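Local coordinates for protein dual function macrocyclase-peptidase POPB (Galerina marginata, PDB 5N4B) that cleaves peptide bonds after proline and macrocyclises peptide precursors in the biosynthesis of the amanitin toxins, at residues Ser323-Ile327 with Ile339-Ser344; Glu371-Ala375 with Tyr386-Lys390. The protein carries 1 engineered substitution. Residues are numbered along the deposited sequence.

Interaction 1 of 2, residues Ser323-Ile327 with Ile339-Ser344; sequences SLVYI and ITIDLS
The two segments run antiparallel as extended strands, 324-327 and 339-342. Their axes approach to 4.6 Å at 152°. L324 faces D342 and Y326 faces T340 as non-hydrogen-bonded pairs. V325 with I341 and I327 with I339 are hydrogen-bonded pairs. V325 N donates to I341 O at 2.9 Å, and I341 N returns to V325 O at 2.8 Å. I327 N to I339 O and I339 N to I327 O are both 2.9 Å. Beyond the strands, L343 N reaches S323 O at 2.9 Å.

V325, I327, I339 and I341 share one face. Next to it on the neighbouring strands, V325 and I327 touch I317, and I339 and I341 touch I350. V325 also touches Y275 of the preceding blade. I327 CD1 meets I341 CD1 at 3.5 Å, and V325 CG2 meets L343 CD1 at 3.7 Å. On the other face Y326 (chi1 m) sets its ring over T340 (chi1 p): T340 CG2 lies 3.7 Å from the ring centroid, a CH-pi contact. L324 CD1 touches T340 CB at 3.7 Å. At the strand's end, D342 OD1 accepts from S344 N (2.9 Å, an Asx turn) and S344 OG (2.7 Å). The pair forms the two middle strands of a four-stranded antiparallel beta-propeller blade.

Interaction 2 of 2, residues Glu371-Ala375 with Tyr386-Lys390; sequences EYFVA and YLYSK
Backbone hydrogen bonds join strands 372-375 and 386-388, which run antiparallel at 158° with axes 4.7 Å apart. F373 N donates to Y388 O at 3.0 Å, and Y388 N to F373 O at 2.8 Å. A375 N to Y386 O and Y386 N to A375 O are both 2.9 Å. V374 and L387 form the non-hydrogen-bonded pair between them.

Apolar contacts lie on both faces. F373 CB lies 4.1 Å from Y388 CB. A375 CB meets Y388 CE1 at 3.8 Å. On the opposite face L387 (t, p) brings CD1 to 4.1 Å from V374 CG2 and 4.0 Å from Y372 CB.

Polar contacts at the open end are water-mediated. E371 OE2 and K390 NZ, 4.5 Å apart, are too distant for a salt bridge. One water lies 2.4 Å from E371 OE1 and 3.0 Å from K390 NZ. A second is 2.8 Å from E371 OE2 and 3.0 Å from K390 NZ. A third is 2.7 Å from E371 OE2 and 2.9 Å from K390 N.

These strands are the middle pair of a four-stranded propeller blade whose outer strands are 361-368 and 394-398.

Interactions 1 and 2 occupy equivalent places in two successive blades of the N-terminal beta-propeller. Each joins the two central strands of its blade, and their centres are about 17 Å apart. The blades meet through aromatic packing. Y326 of interaction 1 reaches F373 of interaction 2, with Y326 CD2 3.7 Å from F373 CZ and the ring planes at about 30°. F353 meets both of these rings edge-to-face, so the three form an aromatic cluster between the blades. Neither contact is near the charge relay residues D662 and H699, or A578, an engineered alanine at the third charge relay position. Both pair strands within propeller blades.

Interaction 1 of 2, residues Ser323-Ile327 with Ile339-Ser344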
loop_
_atom_site.group_PDB
_atom_site.type_symbol
_atom_site.label_atom_id
_atom_site.label_comp_id
_atom_site.label_asym_id
_atom_site.label_seq_id
_atom_site.Cartn_x
_atom_site.Cartn_y
_atom_site.Cartn_z
ATOM N N SER A 323 29.251 -7.176 16.913
ATOM C CA SER A 323 29.304 -7.744 15.573
ATOM C C SER A 323 28.219 -8.803 15.316
ATOM O O SER A 323 28.222 -9.405 14.242
ATOM C CB SER A 323 30.697 -8.343 15.313
ATOM O OG SER A 323 31.029 -9.217 16.350
ATOM N N LEU A 324 27.316 -9.015 16.259
ATOM C CA LEU A 324 26.220 -9.973 16.087
ATOM C C LEU A 324 25.006 -9.220 15.557
ATOM O O LEU A 324 24.409 -8.407 16.277
ATOM C CB LEU A 324 25.899 -10.627 17.428
ATOM C CG LEU A 324 24.977 -11.854 17.343
ATOM C CD1 LEU A 324 25.691 -12.983 16.671
ATOM C CD2 LEU A 324 24.569 -12.256 18.753
ATOM N N VAL A 325 24.647 -9.496 14.318
ATOM C CA VAL A 325 23.580 -8.779 13.608
ATOM C C VAL A 325 22.332 -9.662 13.604
ATOM O O VAL A 325 22.396 -10.846 13.189
ATOM C CB VAL A 325 24.010 -8.452 12.183
ATOM C CG1 VAL A 325 22.963 -7.660 11.493
ATOM C CG2 VAL A 325 25.302 -7.657 12.192
ATOM N N TYR A 326 21.208 -9.088 14.037
ATOM C CA TYR A 326 19.927 -9.787 14.116
ATOM C C TYR A 326 19.095 -9.394 12.903
ATOM O O TYR A 326 18.937 -8.190 12.618
ATOM C CB TYR A 326 19.193 -9.365 15.396
ATOM C CG TYR A 326 19.796 -9.839 16.683
ATOM C CD1 TYR A 326 21.000 -9.319 17.150
ATOM C CD2 TYR A 326 19.174 -10.797 17.458
ATOM C CE1 TYR A 326 21.569 -9.776 18.359
ATOM C CE2 TYR A 326 19.716 -11.260 18.630
ATOM C CZ TYR A 326 20.894 -10.740 19.089
ATOM O OH TYR A 326 21.463 -11.130 20.280
ATOM N N ILE A 327 18.565 -10.386 12.188
ATOM C CA ILE A 327 17.982 -10.183 10.874
ATOM C C ILE A 327 16.695 -10.966 10.782
ATOM O O ILE A 327 16.671 -12.176 11.076
ATOM C CB ILE A 327 18.945 -10.628 9.766
ATOM C CG1 ILE A 327 20.326 -9.975 9.966
ATOM C CG2 ILE A 327 18.386 -10.288 8.406
ATOM C CD1 ILE A 327 21.387 -10.310 8.878
ATOM N N ILE A 339 17.323 -14.613 12.436
ATOM C CA ILE A 339 18.645 -15.189 12.510
ATOM C C ILE A 339 19.608 -14.166 13.109
ATOM O O ILE A 339 19.348 -12.959 13.167
ATOM C CB ILE A 339 19.172 -15.680 11.137
ATOM C CG1 ILE A 339 19.271 -14.491 10.178
ATOM C CG2 ILE A 339 18.301 -16.782 10.567
ATOM C CD1 ILE A 339 20.042 -14.841 8.894
ATOM N N THR A 340 20.759 -14.665 13.558
ATOM C CA THR A 340 21.921 -13.834 13.795
ATOM C C THR A 340 23.014 -14.208 12.805
ATOM O O THR A 340 23.216 -15.389 12.507
ATOM C CB THR A 340 22.430 -13.972 15.230
ATOM O OG1 THR A 340 22.788 -15.349 15.524
ATOM C CG2 THR A 340 21.393 -13.453 16.240
ATOM N N ILE A 341 23.742 -13.188 12.324
ATOM C CA ILE A 341 24.952 -13.349 11.501
ATOM C C ILE A 341 26.051 -12.676 12.306
ATOM O O ILE A 341 25.972 -11.473 12.603
ATOM C CB ILE A 341 24.808 -12.750 10.091
ATOM C CG1 ILE A 341 23.677 -13.429 9.281
ATOM C CG2 ILE A 341 26.146 -12.881 9.326
ATOM C CD1 ILE A 341 23.464 -12.949 7.860
ATOM N N ASP A 342 27.055 -13.455 12.705
ATOM C CA ASP A 342 28.161 -12.973 13.516
ATOM C C ASP A 342 29.307 -12.549 12.592
ATOM O O ASP A 342 29.941 -13.385 11.935
ATOM C CB ASP A 342 28.591 -14.067 14.496
ATOM C CG ASP A 342 29.617 -13.611 15.455
ATOM O OD1 ASP A 342 30.325 -12.624 15.176
ATOM O OD2 ASP A 342 29.715 -14.208 16.550
ATOM N N LEU A 343 29.497 -11.248 12.460
ATOM C CA LEU A 343 30.481 -10.698 11.543
ATOM C C LEU A 343 31.883 -10.683 12.120
ATOM O O LEU A 343 32.801 -10.231 11.428
ATOM C CB LEU A 343 30.044 -9.274 11.176
ATOM C CG LEU A 343 28.710 -9.166 10.418
ATOM C CD1 LEU A 343 28.392 -7.695 10.117
ATOM C CD2 LEU A 343 28.725 -9.977 9.156
ATOM N N SER A 344 32.087 -11.102 13.369
ATOM C CA SER A 344 33.464 -11.172 13.866
ATOM C C SER A 344 34.254 -12.288 13.222
ATOM O O SER A 344 35.469 -12.321 13.411
ATOM C CB SER A 344 33.470 -11.309 15.392
ATOM O OG SER A 344 33.010 -12.586 15.749
#

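Interaction 2 of 2, residues Glu371-Ala375 with Tyr386-Lys390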
loop_
_atom_site.group_PDB
_atom_site.type_symbol
_atom_site.label_atom_id
_atom_site.label_comp_id
_atom_site.label_asym_id
_atom_site.label_seq_id
_atom_site.Cartn_x
_atom_site.Cartn_y
_atom_site.Cartn_z
ATOM N N GLU A 371 17.447 -4.267 24.676
ATOM C CA GLU A 371 17.777 -5.690 24.678
ATOM C C GLU A 371 16.594 -6.615 24.432
ATOM O O GLU A 371 16.805 -7.830 24.294
ATOM C CB GLU A 371 18.453 -6.078 25.999
ATOM C CG GLU A 371 17.629 -5.966 27.211
ATOM C CD GLU A 371 18.358 -6.545 28.437
ATOM O OE1 GLU A 371 19.459 -6.032 28.754
ATOM O OE2 GLU A 371 17.847 -7.528 29.032
ATOM N N TYR A 372 15.375 -6.105 24.433
ATOM C CA TYR A 372 14.178 -6.909 24.249
ATOM C C TYR A 372 13.760 -6.868 22.788
ATOM O O TYR A 372 14.183 -6.024 21.997
ATOM C CB TYR A 372 13.020 -6.408 25.109
ATOM C CG TYR A 372 13.186 -6.528 26.591
ATOM C CD1 TYR A 372 13.958 -5.636 27.288
ATOM C CD2 TYR A 372 12.562 -7.550 27.273
ATOM C CE1 TYR A 372 14.109 -5.769 28.690
ATOM C CE2 TYR A 372 12.682 -7.693 28.651
ATOM C CZ TYR A 372 13.467 -6.795 29.353
ATOM O OH TYR A 372 13.618 -6.897 30.734
ATOM N N PHE A 373 12.904 -7.799 22.420
ATOM C CA PHE A 373 12.359 -7.831 21.071
ATOM C C PHE A 373 10.851 -7.920 21.150
ATOM O O PHE A 373 10.312 -8.673 21.950
ATOM C CB PHE A 373 12.921 -8.987 20.252
ATOM C CG PHE A 373 14.398 -8.918 20.068
ATOM C CD1 PHE A 373 14.918 -8.223 18.997
ATOM C CD2 PHE A 373 15.245 -9.482 20.981
ATOM C CE1 PHE A 373 16.279 -8.122 18.811
ATOM C CE2 PHE A 373 16.616 -9.389 20.781
ATOM C CZ PHE A 373 17.133 -8.726 19.727
ATOM N N VAL A 374 10.163 -7.147 20.315
ATOM C CA VAL A 374 8.707 -7.194 20.171
ATOM C C VAL A 374 8.445 -7.785 18.796
ATOM O O VAL A 374 9.038 -7.345 17.811
ATOM C CB VAL A 374 8.068 -5.810 20.337
ATOM C CG1 VAL A 374 6.553 -5.900 20.354
ATOM C CG2 VAL A 374 8.579 -5.102 21.609
ATOM N N ALA A 375 7.596 -8.826 18.738
ATOM C CA ALA A 375 7.338 -9.567 17.510
ATOM C C ALA A 375 5.853 -9.578 17.239
ATOM O O ALA A 375 5.047 -9.761 18.149
ATOM C CB ALA A 375 7.792 -11.020 17.662
ATOM N N TYR A 386 3.959 -10.335 20.750
ATOM C CA TYR A 386 4.725 -10.998 21.814
ATOM C C TYR A 386 5.945 -10.172 22.182
ATOM O O TYR A 386 6.582 -9.574 21.325
ATOM C CB TYR A 386 5.181 -12.418 21.404
ATOM C CG TYR A 386 4.027 -13.338 21.113
ATOM C CD1 TYR A 386 3.481 -13.398 19.848
ATOM C CD2 TYR A 386 3.439 -14.075 22.098
ATOM C CE1 TYR A 386 2.402 -14.221 19.587
ATOM C CE2 TYR A 386 2.403 -14.916 21.847
ATOM C CZ TYR A 386 1.864 -14.973 20.597
ATOM O OH TYR A 386 0.759 -15.781 20.383
ATOM N N LEU A 387 6.326 -10.250 23.461
ATOM C CA LEU A 387 7.562 -9.697 23.988
ATOM C C LEU A 387 8.535 -10.844 24.219
ATOM O O LEU A 387 8.154 -11.859 24.817
ATOM C CB LEU A 387 7.274 -8.947 25.290
ATOM C CG LEU A 387 8.487 -8.317 25.928
ATOM C CD1 LEU A 387 9.047 -7.176 25.081
ATOM C CD2 LEU A 387 8.068 -7.790 27.314
ATOM N N TYR A 388 9.748 -10.678 23.756
ATOM C CA TYR A 388 10.855 -11.628 23.914
ATOM C C TYR A 388 12.013 -10.991 24.667
ATOM O O TYR A 388 12.297 -9.797 24.523
ATOM C CB TYR A 388 11.413 -12.042 22.559
ATOM C CG TYR A 388 10.559 -13.023 21.800
ATOM C CD1 TYR A 388 9.419 -12.614 21.111
ATOM C CD2 TYR A 388 10.882 -14.359 21.775
ATOM C CE1 TYR A 388 8.624 -13.522 20.463
ATOM C CE2 TYR A 388 10.083 -15.288 21.079
ATOM C CZ TYR A 388 8.976 -14.833 20.424
ATOM O OH TYR A 388 8.196 -15.766 19.761
ATOM N N SER A 389 12.697 -11.796 25.458
ATOM C CA SER A 389 13.899 -11.357 26.135
ATOM C C SER A 389 15.111 -11.408 25.237
ATOM O O SER A 389 15.091 -11.935 24.128
ATOM C CB SER A 389 14.153 -12.272 27.340
ATOM O OG SER A 389 14.639 -13.562 26.906
ATOM N N LYS A 390 16.226 -10.894 25.769
ATOM C CA LYS A 390 17.496 -10.932 25.068
ATOM C C LYS A 390 17.950 -12.363 24.802
ATOM O O LYS A 390 18.720 -12.581 23.874
ATOM C CB LYS A 390 18.550 -10.189 25.913
ATOM C CG LYS A 390 18.928 -10.856 27.238
ATOM C CD LYS A 390 20.046 -10.103 27.980
ATOM C CE LYS A 390 20.513 -10.882 29.188
ATOM N NZ LYS A 390 21.427 -10.041 29.987
HETATM O O HOH W 1 15.884 -9.090 28.064
HETATM O O HOH W 2 21.299 -7.076 29.909
HETATM O O HOH W 3 19.331 -8.276 31.248
#